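Long-range contacts in UV damage endonuclease (Sulfolobus acidocaldarius, PDB 3TC3), which probably cuts DNA at UV-induced lesions, acting as a manganese-bound TIM-barrel endonuclease in DNA excision repair: residues 24-29 with 291-296; 248-253 with 278-283; 266-271 with 285-290; 271-276 with 300-305. One frame throughout, in Å; residues are numbered along the deposited sequence. Where two conformers were deposited one is given.

Contact 1: 24-29 with 291-296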
loop_
_atom_site.group_PDB
_atom_site.type_symbol
_atom_site.label_atom_id
_atom_site.label_comp_id
_atom_site.label_asym_id
_atom_site.label_seq_id
_atom_site.Cartn_x
_atom_site.Cartn_y
_atom_site.Cartn_z
ATOM N N VAL A 24 12.593 5.585 1.247
ATOM C CA VAL A 24 12.199 4.497 2.119
ATOM C C VAL A 24 10.861 4.785 2.797
ATOM O O VAL A 24 10.601 5.918 3.166
ATOM C CB VAL A 24 13.279 4.448 3.272
ATOM C CG1 VAL A 24 12.856 3.504 4.463
ATOM C CG2 VAL A 24 14.671 4.143 2.713
ATOM N N GLY A 25 9.998 3.746 2.892
ATOM C CA GLY A 25 8.773 3.842 3.697
ATOM C C GLY A 25 8.543 2.721 4.636
ATOM O O GLY A 25 9.182 1.708 4.571
ATOM N N TYR A 26 7.554 2.983 5.520
ATOM C CA TYR A 26 7.018 1.877 6.369
ATOM C C TYR A 26 5.503 2.015 6.419
ATOM O O TYR A 26 4.932 2.984 5.885
ATOM C CB TYR A 26 7.696 1.760 7.707
ATOM C CG TYR A 26 7.525 2.969 8.561
ATOM C CD1 TYR A 26 8.318 4.159 8.345
ATOM C CD2 TYR A 26 6.546 2.989 9.613
ATOM C CE1 TYR A 26 8.142 5.315 9.139
ATOM C CE2 TYR A 26 6.373 4.155 10.373
ATOM C CZ TYR A 26 7.148 5.298 10.104
ATOM O OH TYR A 26 6.938 6.401 10.945
ATOM N N VAL A 27 4.863 1.093 7.152
ATOM C CA VAL A 27 3.389 0.891 6.959
ATOM C C VAL A 27 2.608 1.268 8.223
ATOM O O VAL A 27 2.879 0.753 9.327
ATOM C CB VAL A 27 3.159 -0.596 6.686
ATOM C CG1 VAL A 27 1.620 -0.969 6.681
ATOM C CG2 VAL A 27 3.854 -0.977 5.336
ATOM N N SER A 28 1.585 2.115 8.058
ATOM C CA SER A 28 0.396 2.311 8.979
ATOM C C SER A 28 0.616 3.103 10.252
ATOM O O SER A 28 -0.183 3.977 10.546
ATOM C CB SER A 28 -0.300 0.975 9.281
ATOM O OG SER A 28 -1.036 0.627 8.110
ATOM N N THR A 29 1.653 2.770 11.010
ATOM C CA THR A 29 1.808 3.453 12.330
ATOM C C THR A 29 3.247 3.285 12.764
ATOM O O THR A 29 4.050 2.612 12.090
ATOM C CB THR A 29 0.795 2.946 13.370
ATOM O OG1 THR A 29 0.713 3.873 14.452
ATOM C CG2 THR A 29 1.123 1.538 13.844
ATOM N N ASP A 291 8.716 -4.648 12.591
ATOM C CA ASP A 291 9.149 -3.510 13.465
ATOM C C ASP A 291 9.138 -2.144 12.796
ATOM O O ASP A 291 9.590 -1.150 13.422
ATOM C CB ASP A 291 10.572 -3.785 14.086
ATOM C CG ASP A 291 11.691 -3.864 13.085
ATOM O OD1 ASP A 291 11.405 -3.779 11.852
ATOM O OD2 ASP A 291 12.831 -4.006 13.562
ATOM N N LYS A 292 8.537 -2.062 11.604
ATOM C CA LYS A 292 8.049 -0.727 11.082
ATOM C C LYS A 292 9.174 0.305 11.086
ATOM O O LYS A 292 10.184 0.112 10.372
ATOM C CB LYS A 292 6.779 -0.240 11.796
ATOM C CG LYS A 292 5.651 -1.235 11.510
ATOM C CD LYS A 292 4.299 -0.748 12.091
ATOM C CE LYS A 292 3.150 -1.712 11.899
ATOM N NZ LYS A 292 2.866 -1.856 10.407
ATOM N N GLU A 293 9.003 1.401 11.804
ATOM C CA GLU A 293 9.973 2.517 11.687
ATOM C C GLU A 293 11.417 2.105 12.106
ATOM O O GLU A 293 12.347 2.726 11.644
ATOM C CB GLU A 293 9.556 3.770 12.534
ATOM C CG GLU A 293 9.698 3.542 14.058
ATOM C CD GLU A 293 8.653 2.598 14.705
ATOM O OE1 GLU A 293 7.614 2.165 14.100
ATOM O OE2 GLU A 293 8.846 2.310 15.911
ATOM N N ILE A 294 11.551 1.083 12.959
ATOM C CA ILE A 294 12.902 0.671 13.407
ATOM C C ILE A 294 13.681 0.098 12.166
ATOM O O ILE A 294 14.852 0.453 11.932
ATOM C CB ILE A 294 12.787 -0.322 14.538
ATOM C CG1 ILE A 294 12.097 0.316 15.794
ATOM C CG2 ILE A 294 14.250 -0.962 14.844
ATOM C CD1 ILE A 294 12.943 1.011 16.755
ATOM N N SER A 295 13.014 -0.709 11.312
ATOM C CA SER A 295 13.617 -1.106 10.093
ATOM C C SER A 295 13.792 0.048 9.115
ATOM O O SER A 295 14.773 0.026 8.346
ATOM C CB SER A 295 12.853 -2.273 9.408
ATOM O OG SER A 295 13.223 -3.486 10.043
ATOM N N ALA A 296 12.863 1.025 9.085
ATOM C CA ALA A 296 13.029 2.144 8.181
ATOM C C ALA A 296 14.278 2.936 8.554
ATOM O O ALA A 296 15.010 3.365 7.645
ATOM C CB ALA A 296 11.820 3.041 8.249
#
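Y26 and K292 bring the first strand of a TIM barrel against the start of its last helix. Y26 belongs to strand 22-27, and K292 is the N-cap residue of helix 293-305. The side chain of V27, the next residue after Y26, lies about 8 Å from the bound manganese. Aromatic contacts carry much of the join. CG of Y26 sits between the backbone N and the carbonyl carbon (chi1 62°), which places the ring beneath the first turn of the helix. E293 CB stands over the ring face, 3.9 Å from the Y26 centroid, in a CH-pi contact. The backbone of E293 lies over the face too, with its N 3.7 Å from Y26 CD2. A296 CB approaches the ring obliquely, 3.7 Å from Y26 CD1. V24 extends this apolar patch, its CG1 4.0 Å from A296 CB. Without the ring, as with an alanine here, E293 and A296 would probably lose the surface they pack on, and N69 and N30 the hydroxyl they bond. The carboxylate of E293 turns to S32 and Y31 beyond the contact. The polar link is made by K292. Its chain runs extended past Y26 and T29, with CD 3.4 Å from T29 O, and then bends at its last torsion (chi4 -65°). V27 O takes two hydrogen bonds, one from T29 N within the turn and one from K292 NZ at 2.8 Å, the lysine nitrogen standing 38° above the carbonyl plane.

Contact 2: 248-253 with 278-283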
loop_
_atom_site.group_PDB
_atom_site.type_symbol
_atom_site.label_atom_id
_atom_site.label_comp_id
_atom_site.label_asym_id
_atom_site.label_seq_id
_atom_site.Cartn_x
_atom_site.Cartn_y
_atom_site.Cartn_z
ATOM N N PRO A 248 8.745 3.686 -9.909
ATOM C CA PRO A 248 8.025 2.527 -9.309
ATOM C C PRO A 248 8.049 2.464 -7.835
ATOM O O PRO A 248 8.989 2.982 -7.180
ATOM C CB PRO A 248 8.715 1.332 -9.863
ATOM C CG PRO A 248 9.638 1.816 -10.892
ATOM C CD PRO A 248 9.905 3.272 -10.716
ATOM N N MET A 249 7.023 1.823 -7.264
ATOM C CA MET A 249 7.064 1.397 -5.877
ATOM C C MET A 249 7.361 -0.019 -5.822
ATOM O O MET A 249 6.838 -0.790 -6.636
ATOM C CB MET A 249 5.733 1.616 -5.238
ATOM C CG MET A 249 5.228 3.056 -5.225
ATOM S SD MET A 249 3.520 3.179 -4.549
ATOM C CE MET A 249 3.276 4.901 -4.582
ATOM N N ILE A 250 8.180 -0.459 -4.849
ATOM C CA ILE A 250 8.369 -1.874 -4.592
ATOM C C ILE A 250 8.070 -2.175 -3.130
ATOM O O ILE A 250 8.241 -1.307 -2.243
ATOM C CB ILE A 250 9.734 -2.432 -4.963
ATOM C CG1 ILE A 250 10.831 -1.820 -4.212
ATOM C CG2 ILE A 250 10.054 -2.133 -6.477
ATOM C CD1 ILE A 250 12.231 -2.316 -4.713
ATOM N N ASP A 251 7.602 -3.375 -2.853
ATOM C CA ASP A 251 7.397 -3.869 -1.463
ATOM C C ASP A 251 8.524 -4.779 -1.058
ATOM O O ASP A 251 8.767 -5.811 -1.753
ATOM C CB ASP A 251 6.105 -4.639 -1.312
ATOM C CG ASP A 251 4.838 -3.760 -1.319
ATOM O OD1 ASP A 251 4.870 -2.590 -1.033
ATOM O OD2 ASP A 251 3.755 -4.337 -1.495
ATOM N N TYR A 252 9.288 -4.400 -0.032
ATOM C CA TYR A 252 10.435 -5.181 0.395
ATOM C C TYR A 252 10.062 -5.942 1.662
ATOM O O TYR A 252 9.679 -5.361 2.682
ATOM C CB TYR A 252 11.670 -4.283 0.662
ATOM C CG TYR A 252 12.828 -5.131 1.204
ATOM C CD1 TYR A 252 13.004 -5.357 2.610
ATOM C CD2 TYR A 252 13.761 -5.698 0.338
ATOM C CE1 TYR A 252 14.046 -6.117 3.098
ATOM C CE2 TYR A 252 14.822 -6.375 0.788
ATOM C CZ TYR A 252 14.963 -6.670 2.168
ATOM O OH TYR A 252 16.034 -7.413 2.554
ATOM N N SER A 253 10.275 -7.235 1.627
ATOM C CA SER A 253 10.193 -8.055 2.847
ATOM C C SER A 253 11.164 -9.170 2.811
ATOM O O SER A 253 11.910 -9.299 1.855
ATOM C CB SER A 253 8.766 -8.615 3.069
ATOM O OG SER A 253 8.706 -8.958 4.472
ATOM N N ASN A 278 21.843 -3.138 -3.749
ATOM C CA ASN A 278 23.031 -2.961 -4.597
ATOM C C ASN A 278 22.650 -3.319 -6.040
ATOM O O ASN A 278 23.381 -2.945 -6.967
ATOM C CB ASN A 278 24.317 -3.662 -4.023
ATOM C CG ASN A 278 25.031 -2.813 -2.938
ATOM O OD1 ASN A 278 25.498 -1.713 -3.225
ATOM N ND2 ASN A 278 25.090 -3.319 -1.681
ATOM N N GLU A 279 21.519 -3.980 -6.223
ATOM C CA GLU A 279 20.969 -4.413 -7.507
ATOM C C GLU A 279 20.043 -3.369 -8.164
ATOM O O GLU A 279 19.840 -3.365 -9.369
ATOM C CB GLU A 279 20.182 -5.726 -7.306
ATOM C CG GLU A 279 21.000 -6.897 -6.831
ATOM C CD GLU A 279 21.999 -7.339 -7.882
ATOM O OE1 GLU A 279 21.599 -7.409 -9.061
ATOM O OE2 GLU A 279 23.179 -7.580 -7.540
ATOM N N VAL A 280 19.527 -2.450 -7.362
ATOM C CA VAL A 280 18.363 -1.657 -7.740
ATOM C C VAL A 280 18.639 -0.122 -7.598
ATOM O O VAL A 280 19.484 0.332 -6.780
ATOM C CB VAL A 280 17.153 -2.176 -6.855
ATOM C CG1 VAL A 280 15.994 -1.324 -6.947
ATOM C CG2 VAL A 280 16.793 -3.607 -7.245
ATOM N N ASP A 281 17.923 0.715 -8.344
ATOM C CA ASP A 281 17.908 2.159 -8.080
ATOM C C ASP A 281 16.669 2.780 -8.651
ATOM O O ASP A 281 15.898 2.108 -9.365
ATOM C CB ASP A 281 19.191 2.899 -8.567
ATOM C CG ASP A 281 19.470 4.241 -7.817
ATOM O OD1 ASP A 281 18.669 4.799 -7.003
ATOM O OD2 ASP A 281 20.608 4.778 -8.015
ATOM N N GLU A 282 16.409 4.013 -8.249
ATOM C CA GLU A 282 15.326 4.773 -8.842
ATOM C C GLU A 282 13.976 4.073 -8.585
ATOM O O GLU A 282 13.209 3.783 -9.514
ATOM C CB GLU A 282 15.597 5.006 -10.372
ATOM C CG GLU A 282 14.460 5.661 -11.089
ATOM C CD GLU A 282 14.515 7.185 -11.091
ATOM O OE1 GLU A 282 15.518 7.766 -11.593
ATOM O OE2 GLU A 282 13.507 7.802 -10.635
ATOM N N VAL A 283 13.737 3.755 -7.310
ATOM C CA VAL A 283 12.503 3.039 -6.870
ATOM C C VAL A 283 12.214 3.474 -5.462
ATOM O O VAL A 283 13.143 3.835 -4.694
ATOM C CB VAL A 283 12.614 1.520 -6.850
ATOM C CG1 VAL A 283 12.831 0.875 -8.177
ATOM C CG2 VAL A 283 13.753 1.030 -5.890
#
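I250 reaches V283 because its CG1 takes the place between the backbone N and the carbonyl carbon (chi1 62°) and CD1 then continues in an extended line. V283 meets it with CG2, which stands between the backbone N and the carbonyl carbon because CG1 lies anti to the carbonyl carbon (chi1 -64°). The two methyls meet at 3.9 Å, I250 CD1 against V283 CG2, and the side chains cross at a slant. I250 CD1 also lies 4.5 Å from V280 CG1, a looser contact. This is the end of a beta-alpha-beta crossover of the TIM barrel. Strand 249-252 leads to helix 270-279, and the chain then turns through residues 280-282 into the neighbouring parallel strand 283-287. Backbone bonds from P248 and I250 to D284 join the strands just past this point. P248 packs at the entrance to its strand. Its ring CD touches E282 O at 3.6 Å, and its CG lies 4.3 Å from V283 CG1. P248 O faces the backbone of V283, with a CA-H...O contact of 3.5 Å between P248 O and V283 CA. Within the turn E282 N bonds D281 OD1 at 2.7 Å, on the anti side and tilted from the carboxylate plane. The E282 carboxylate forms a salt bridge with R247. One residue past I250, D251 belongs to the manganese site and is also held by R78 and Q160.

Contact 3: 266-271 with 285-290. With MN (manganese (II) ion), chain C.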
loop_
_atom_site.group_PDB
_atom_site.type_symbol
_atom_site.label_atom_id
_atom_site.label_comp_id
_atom_site.label_asym_id
_atom_site.label_seq_id
_atom_site.Cartn_x
_atom_site.Cartn_y
_atom_site.Cartn_z
ATOM N N THR A 266 10.422 -10.154 11.298
ATOM C CA THR A 266 10.125 -9.225 12.388
ATOM C C THR A 266 11.035 -7.977 12.291
ATOM O O THR A 266 10.779 -6.976 12.982
ATOM C CB THR A 266 10.300 -9.916 13.774
ATOM O OG1 THR A 266 11.454 -10.729 13.775
ATOM C CG2 THR A 266 9.064 -10.773 14.018
ATOM N N THR A 267 12.070 -8.060 11.451
ATOM C CA THR A 267 12.914 -6.864 11.190
ATOM C C THR A 267 13.706 -7.166 9.927
ATOM O O THR A 267 13.824 -8.353 9.551
ATOM C CB THR A 267 13.940 -6.657 12.393
ATOM O OG1 THR A 267 14.566 -5.351 12.269
ATOM C CG2 THR A 267 15.074 -7.749 12.385
ATOM N N ILE A 268 14.226 -6.144 9.277
ATOM C CA ILE A 268 15.050 -6.415 8.098
ATOM C C ILE A 268 16.441 -6.862 8.548
ATOM O O ILE A 268 16.950 -6.494 9.596
ATOM C CB ILE A 268 15.233 -5.219 7.116
ATOM C CG1 ILE A 268 15.862 -4.010 7.830
ATOM C CG2 ILE A 268 13.860 -4.820 6.513
ATOM C CD1 ILE A 268 16.185 -2.917 6.693
ATOM N N ASN A 269 17.051 -7.701 7.706
ATOM C CA ASN A 269 18.439 -8.050 7.909
ATOM C C ASN A 269 19.320 -7.135 7.039
ATOM O O ASN A 269 19.111 -7.004 5.823
ATOM C CB ASN A 269 18.622 -9.523 7.484
ATOM C CG ASN A 269 20.083 -9.944 7.562
ATOM O OD1 ASN A 269 20.901 -9.596 6.712
ATOM N ND2 ASN A 269 20.417 -10.649 8.623
ATOM N N GLU A 270 20.245 -6.459 7.694
ATOM C CA GLU A 270 20.987 -5.424 6.967
ATOM C C GLU A 270 21.751 -5.998 5.795
ATOM O O GLU A 270 21.848 -5.324 4.747
ATOM C CB GLU A 270 21.967 -4.684 7.895
ATOM C CG GLU A 270 23.089 -3.939 7.133
ATOM C CD GLU A 270 23.985 -3.080 8.010
ATOM O OE1 GLU A 270 23.889 -3.172 9.256
ATOM O OE2 GLU A 270 24.728 -2.264 7.459
ATOM N N GLU A 271 22.337 -7.188 5.936
ATOM C CA GLU A 271 23.092 -7.703 4.793
ATOM C C GLU A 271 22.153 -8.103 3.631
ATOM O O GLU A 271 22.511 -7.946 2.460
ATOM C CB GLU A 271 23.980 -8.897 5.251
ATOM C CG GLU A 271 24.605 -8.747 6.719
ATOM C CD GLU A 271 25.435 -7.524 6.836
ATOM O OE1 GLU A 271 26.101 -7.251 5.811
ATOM O OE2 GLU A 271 25.422 -6.817 7.900
ATOM N N ILE A 285 10.873 2.280 -1.876
ATOM C CA ILE A 285 10.869 0.963 -1.223
ATOM C C ILE A 285 9.985 0.989 0.048
ATOM O O ILE A 285 10.290 1.731 1.001
ATOM C CB ILE A 285 12.259 0.548 -0.813
ATOM C CG1 ILE A 285 13.179 0.416 -2.004
ATOM C CG2 ILE A 285 12.249 -0.835 -0.125
ATOM C CD1 ILE A 285 14.717 0.243 -1.553
ATOM N N MET A 286 8.909 0.193 0.044
ATOM C CA MET A 286 8.051 0.110 1.246
ATOM C C MET A 286 8.422 -1.092 2.053
ATOM O O MET A 286 8.394 -2.250 1.530
ATOM C CB MET A 286 6.600 -0.093 0.789
ATOM C CG MET A 286 5.580 -0.144 1.992
ATOM S SD MET A 286 5.657 1.270 3.115
ATOM C CE MET A 286 5.265 2.597 1.965
ATOM N N LEU A 287 8.913 -0.910 3.272
ATOM C CA LEU A 287 9.291 -2.057 4.130
ATOM C C LEU A 287 8.172 -2.738 4.806
ATOM O O LEU A 287 7.388 -2.073 5.519
ATOM C CB LEU A 287 10.303 -1.610 5.217
ATOM C CG LEU A 287 11.461 -0.826 4.638
ATOM C CD1 LEU A 287 12.333 -0.284 5.813
ATOM C CD2 LEU A 287 12.383 -1.728 3.734
ATOM N N GLU A 288 7.937 -3.987 4.490
ATOM C CA GLU A 288 6.804 -4.706 5.120
ATOM C C GLU A 288 7.376 -5.727 6.100
ATOM O O GLU A 288 7.695 -6.923 5.754
ATOM C CB GLU A 288 6.049 -5.482 4.017
ATOM C CG GLU A 288 5.355 -4.559 3.039
ATOM C CD GLU A 288 4.422 -5.300 2.102
ATOM O OE1 GLU A 288 4.842 -6.386 1.605
ATOM O OE2 GLU A 288 3.369 -4.755 1.785
ATOM N N VAL A 289 7.824 -5.141 7.189
ATOM C CA VAL A 289 8.381 -5.979 8.290
ATOM C C VAL A 289 7.732 -5.500 9.587
ATOM O O VAL A 289 7.226 -4.399 9.732
ATOM C CB VAL A 289 9.902 -5.874 8.330
ATOM C CG1 VAL A 289 10.528 -6.732 7.177
ATOM C CG2 VAL A 289 10.418 -4.416 8.391
ATOM N N LYS A 290 7.823 -6.355 10.609
ATOM C CA LYS A 290 6.928 -6.117 11.699
ATOM C C LYS A 290 7.424 -5.009 12.642
ATOM O O LYS A 290 6.591 -4.464 13.368
ATOM C CB LYS A 290 6.838 -7.387 12.557
ATOM C CG LYS A 290 6.238 -8.587 11.720
ATOM C CD LYS A 290 4.801 -8.417 11.489
ATOM C CE LYS A 290 4.320 -9.759 10.837
ATOM N NZ LYS A 290 3.471 -9.420 9.648
HETATM MN MN MN C . 3.793 -6.882 -0.363
HETATM O O HOH W 1 1.688 -6.022 0.374
#
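T266 starts the contact by lying against K290, with T266 CA 3.8 Å from K290 CB. Its methyl CG2 is 4.2 Å from K290 CG. The CB of K290 points to T266, but the rest of the lysine leads away. At T267 the backbone does the touching: T267 C is 4.2 Å from V289 CG1. The hydroxyls of both threonines bond beyond the contact, T266 to E256 and T267 to D291. I268 makes the apolar core. CG1 of I268 sits between the backbone N and the carbonyl carbon (chi1 58°), and CG2 is left facing the two methyls of V289. I268 CG2 lies 3.9 Å from V289 CG1 and equally near V289 CG2. L287 CD2 closes in more loosely, 4.4 Å from I268 CG2. N269 ends the loop as the N-cap of helix 270-279, its side chain capping a backbone N of the first turn. Residues 266-268 run roughly against 287-290, at 151°.

Between L287 and V289, E288 points the other way, into the active-site end of the barrel. E288 OE1 binds the manganese ion at 2.3 Å, and a water 2.4 Å from the manganese lies beside E288 OE2. E195 and D220 also bind the metal, and R78 pairs with E288 OE2. Residues 266-268 pack on the outer side of the chain where it leaves strand 283-287, on the face away from E288 and the metal. S295 and A299 of helix 293-305 meet V289 and I268, and Y252 of strand 249-252 touches both I268 and L287.

Contact 4: 271-276 with 300-305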
loop_
_atom_site.group_PDB
_atom_site.type_symbol
_atom_site.label_atom_id
_atom_site.label_comp_id
_atom_site.label_asym_id
_atom_site.label_seq_id
_atom_site.Cartn_x
_atom_site.Cartn_y
_atom_site.Cartn_z
ATOM N N GLU A 271 22.337 -7.188 5.936
ATOM C CA GLU A 271 23.092 -7.703 4.793
ATOM C C GLU A 271 22.153 -8.103 3.631
ATOM O O GLU A 271 22.511 -7.946 2.460
ATOM C CB GLU A 271 23.980 -8.897 5.251
ATOM C CG GLU A 271 24.605 -8.747 6.719
ATOM C CD GLU A 271 25.435 -7.524 6.836
ATOM O OE1 GLU A 271 26.101 -7.251 5.811
ATOM O OE2 GLU A 271 25.422 -6.817 7.900
ATOM N N ASN A 272 20.979 -8.673 3.940
ATOM C CA ASN A 272 19.985 -8.995 2.897
ATOM C C ASN A 272 19.550 -7.706 2.202
ATOM O O ASN A 272 19.404 -7.668 0.984
ATOM C CB ASN A 272 18.781 -9.761 3.468
ATOM C CG ASN A 272 19.124 -11.174 3.840
ATOM O OD1 ASN A 272 20.046 -11.761 3.293
ATOM N ND2 ASN A 272 18.396 -11.725 4.757
ATOM N N PHE A 273 19.301 -6.667 2.999
ATOM C CA PHE A 273 18.844 -5.412 2.407
ATOM C C PHE A 273 19.905 -4.796 1.528
ATOM O O PHE A 273 19.587 -4.313 0.424
ATOM C CB PHE A 273 18.358 -4.445 3.548
ATOM C CG PHE A 273 17.789 -3.170 3.014
ATOM C CD1 PHE A 273 16.557 -3.167 2.370
ATOM C CD2 PHE A 273 18.530 -1.984 3.105
ATOM C CE1 PHE A 273 16.049 -1.933 1.830
ATOM C CE2 PHE A 273 18.025 -0.781 2.607
ATOM C CZ PHE A 273 16.774 -0.749 1.974
ATOM N N ARG A 274 21.138 -4.817 2.045
ATOM C CA ARG A 274 22.263 -4.320 1.206
ATOM C C ARG A 274 22.354 -5.109 -0.107
ATOM O O ARG A 274 22.582 -4.515 -1.184
ATOM C CB ARG A 274 23.576 -4.419 1.986
ATOM C CG ARG A 274 23.695 -3.349 3.031
ATOM C CD ARG A 274 24.924 -3.637 3.922
ATOM N NE ARG A 274 25.141 -2.565 4.856
ATOM C CZ ARG A 274 25.820 -1.469 4.579
ATOM N NH1 ARG A 274 26.328 -1.273 3.361
ATOM N NH2 ARG A 274 25.917 -0.549 5.541
ATOM N N ARG A 275 22.185 -6.416 -0.092
ATOM C CA ARG A 275 22.289 -7.184 -1.334
ATOM C C ARG A 275 21.181 -6.804 -2.299
ATOM O O ARG A 275 21.394 -6.681 -3.540
ATOM C CB ARG A 275 22.219 -8.661 -1.058
ATOM C CG ARG A 275 23.594 -9.369 -1.072
ATOM C CD ARG A 275 23.408 -10.892 -0.989
ATOM N NE ARG A 275 23.535 -11.254 0.413
ATOM C CZ ARG A 275 22.536 -11.625 1.192
ATOM N NH1 ARG A 275 21.298 -11.710 0.682
ATOM N NH2 ARG A 275 22.772 -11.899 2.487
ATOM N N PHE A 276 19.987 -6.533 -1.764
ATOM C CA PHE A 276 18.907 -6.089 -2.589
ATOM C C PHE A 276 19.161 -4.712 -3.219
ATOM O O PHE A 276 18.915 -4.502 -4.421
ATOM C CB PHE A 276 17.634 -6.036 -1.685
ATOM C CG PHE A 276 16.412 -5.703 -2.450
ATOM C CD1 PHE A 276 15.750 -6.729 -3.165
ATOM C CD2 PHE A 276 15.906 -4.429 -2.453
ATOM C CE1 PHE A 276 14.613 -6.500 -3.862
ATOM C CE2 PHE A 276 14.674 -4.157 -3.232
ATOM C CZ PHE A 276 14.112 -5.192 -3.983
ATOM N N VAL A 300 17.424 3.654 6.047
ATOM C CA VAL A 300 17.905 5.002 5.731
ATOM C C VAL A 300 19.450 5.010 5.952
ATOM O O VAL A 300 20.159 5.558 5.087
ATOM C CB VAL A 300 17.202 5.982 6.680
ATOM C CG1 VAL A 300 17.934 7.341 6.689
ATOM C CG2 VAL A 300 15.842 6.258 6.213
ATOM N N LYS A 301 19.868 4.392 7.026
ATOM C CA LYS A 301 21.330 4.342 7.371
ATOM C C LYS A 301 22.112 3.647 6.250
ATOM O O LYS A 301 23.102 4.223 5.784
ATOM C CB LYS A 301 21.530 3.658 8.707
ATOM C CG LYS A 301 22.974 3.683 9.226
ATOM C CD LYS A 301 23.165 2.583 10.290
ATOM C CE LYS A 301 23.662 1.306 9.561
ATOM N NZ LYS A 301 23.653 -0.004 10.332
ATOM N N VAL A 302 21.601 2.516 5.712
ATOM C CA VAL A 302 22.264 1.795 4.609
ATOM C C VAL A 302 22.264 2.669 3.364
ATOM O O VAL A 302 23.278 2.804 2.672
ATOM C CB VAL A 302 21.598 0.404 4.379
ATOM C CG1 VAL A 302 22.085 -0.238 3.119
ATOM C CG2 VAL A 302 21.801 -0.511 5.587
ATOM N N LEU A 303 21.116 3.256 3.029
ATOM C CA LEU A 303 21.021 3.994 1.768
ATOM C C LEU A 303 21.915 5.229 1.768
ATOM O O LEU A 303 22.423 5.580 0.710
ATOM C CB LEU A 303 19.578 4.410 1.391
ATOM C CG LEU A 303 18.716 3.182 1.131
ATOM C CD1 LEU A 303 17.293 3.572 0.979
ATOM C CD2 LEU A 303 19.122 2.490 -0.122
ATOM N N LYS A 304 22.093 5.856 2.931
ATOM C CA LYS A 304 22.909 7.065 3.019
ATOM C C LYS A 304 24.351 6.627 2.757
ATOM O O LYS A 304 25.101 7.289 2.020
ATOM C CB LYS A 304 22.799 7.714 4.412
ATOM C CG LYS A 304 21.526 8.536 4.607
ATOM C CD LYS A 304 21.242 8.977 6.074
ATOM C CE LYS A 304 22.094 10.158 6.449
ATOM N NZ LYS A 304 21.540 10.926 7.597
ATOM N N GLU A 305 24.724 5.513 3.360
ATOM C CA GLU A 305 26.072 4.976 3.175
ATOM C C GLU A 305 26.366 4.623 1.735
ATOM O O GLU A 305 27.474 4.846 1.254
ATOM C CB GLU A 305 26.348 3.857 4.135
ATOM C CG GLU A 305 27.726 3.288 3.939
ATOM C CD GLU A 305 27.746 1.823 4.211
ATOM O OE1 GLU A 305 27.343 1.489 5.346
ATOM O OE2 GLU A 305 28.176 1.030 3.307
#
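Two outer helices of the TIM barrel, 270-279 and 293-305, meet here through F273 and R274 on one side and V302, L303 and E305 on the other. The segment axes approach to 10.6 Å and cross at 43°. V302 is wedged between two neighbours. Its CG1 touches R274 CG at 3.5 Å and lies over a face of the guanidinium. The F273 ring, its CG anti to the backbone N (chi1 -176°), turns its edge to the second helix. F273 CD2 is 4.0 Å from V302 CG1, and F273 CE2 is 4.3 Å from L303 CG. Further out R274 forms a two-pronged salt bridge with E305. R274 NH2 to E305 OE1 is very short, 2.5 Å, and nearly straight at 169°. R274 NH1 to E305 OE2 is 3.0 Å, with the oxygen met from above the carboxylate plane. E270 takes the NE of R274 within its own helix. A leucine here would lack the guanidinium along V302 and would probably leave E305 without its mate and E270 without its closer partner. An apolar seam with an ion pair at its outer rim joins successive helices of the barrel's surrounding layer, as befits the (beta/alpha)8 fold.

From the N terminus, contact 1 opens first, at strand 22-27, and closes the longest loop when the chain reaches the start of helix 293-305. Contacts 2 and 3 both nest inside that loop. They cross each other, because 266-271 comes before contact 2 closes at 278-283 and contact 3 closes later, at 285-290. Contact 4 starts at 271-276, within the other three loops, and closes last at 300-305, so it crosses them all. Contacts 3 and 4 share E271. Contacts 2 and 3 tie together one beta-alpha-beta unit, contact 4 joins its helix to the last helix, and contact 1 brings that helix back to the first strand.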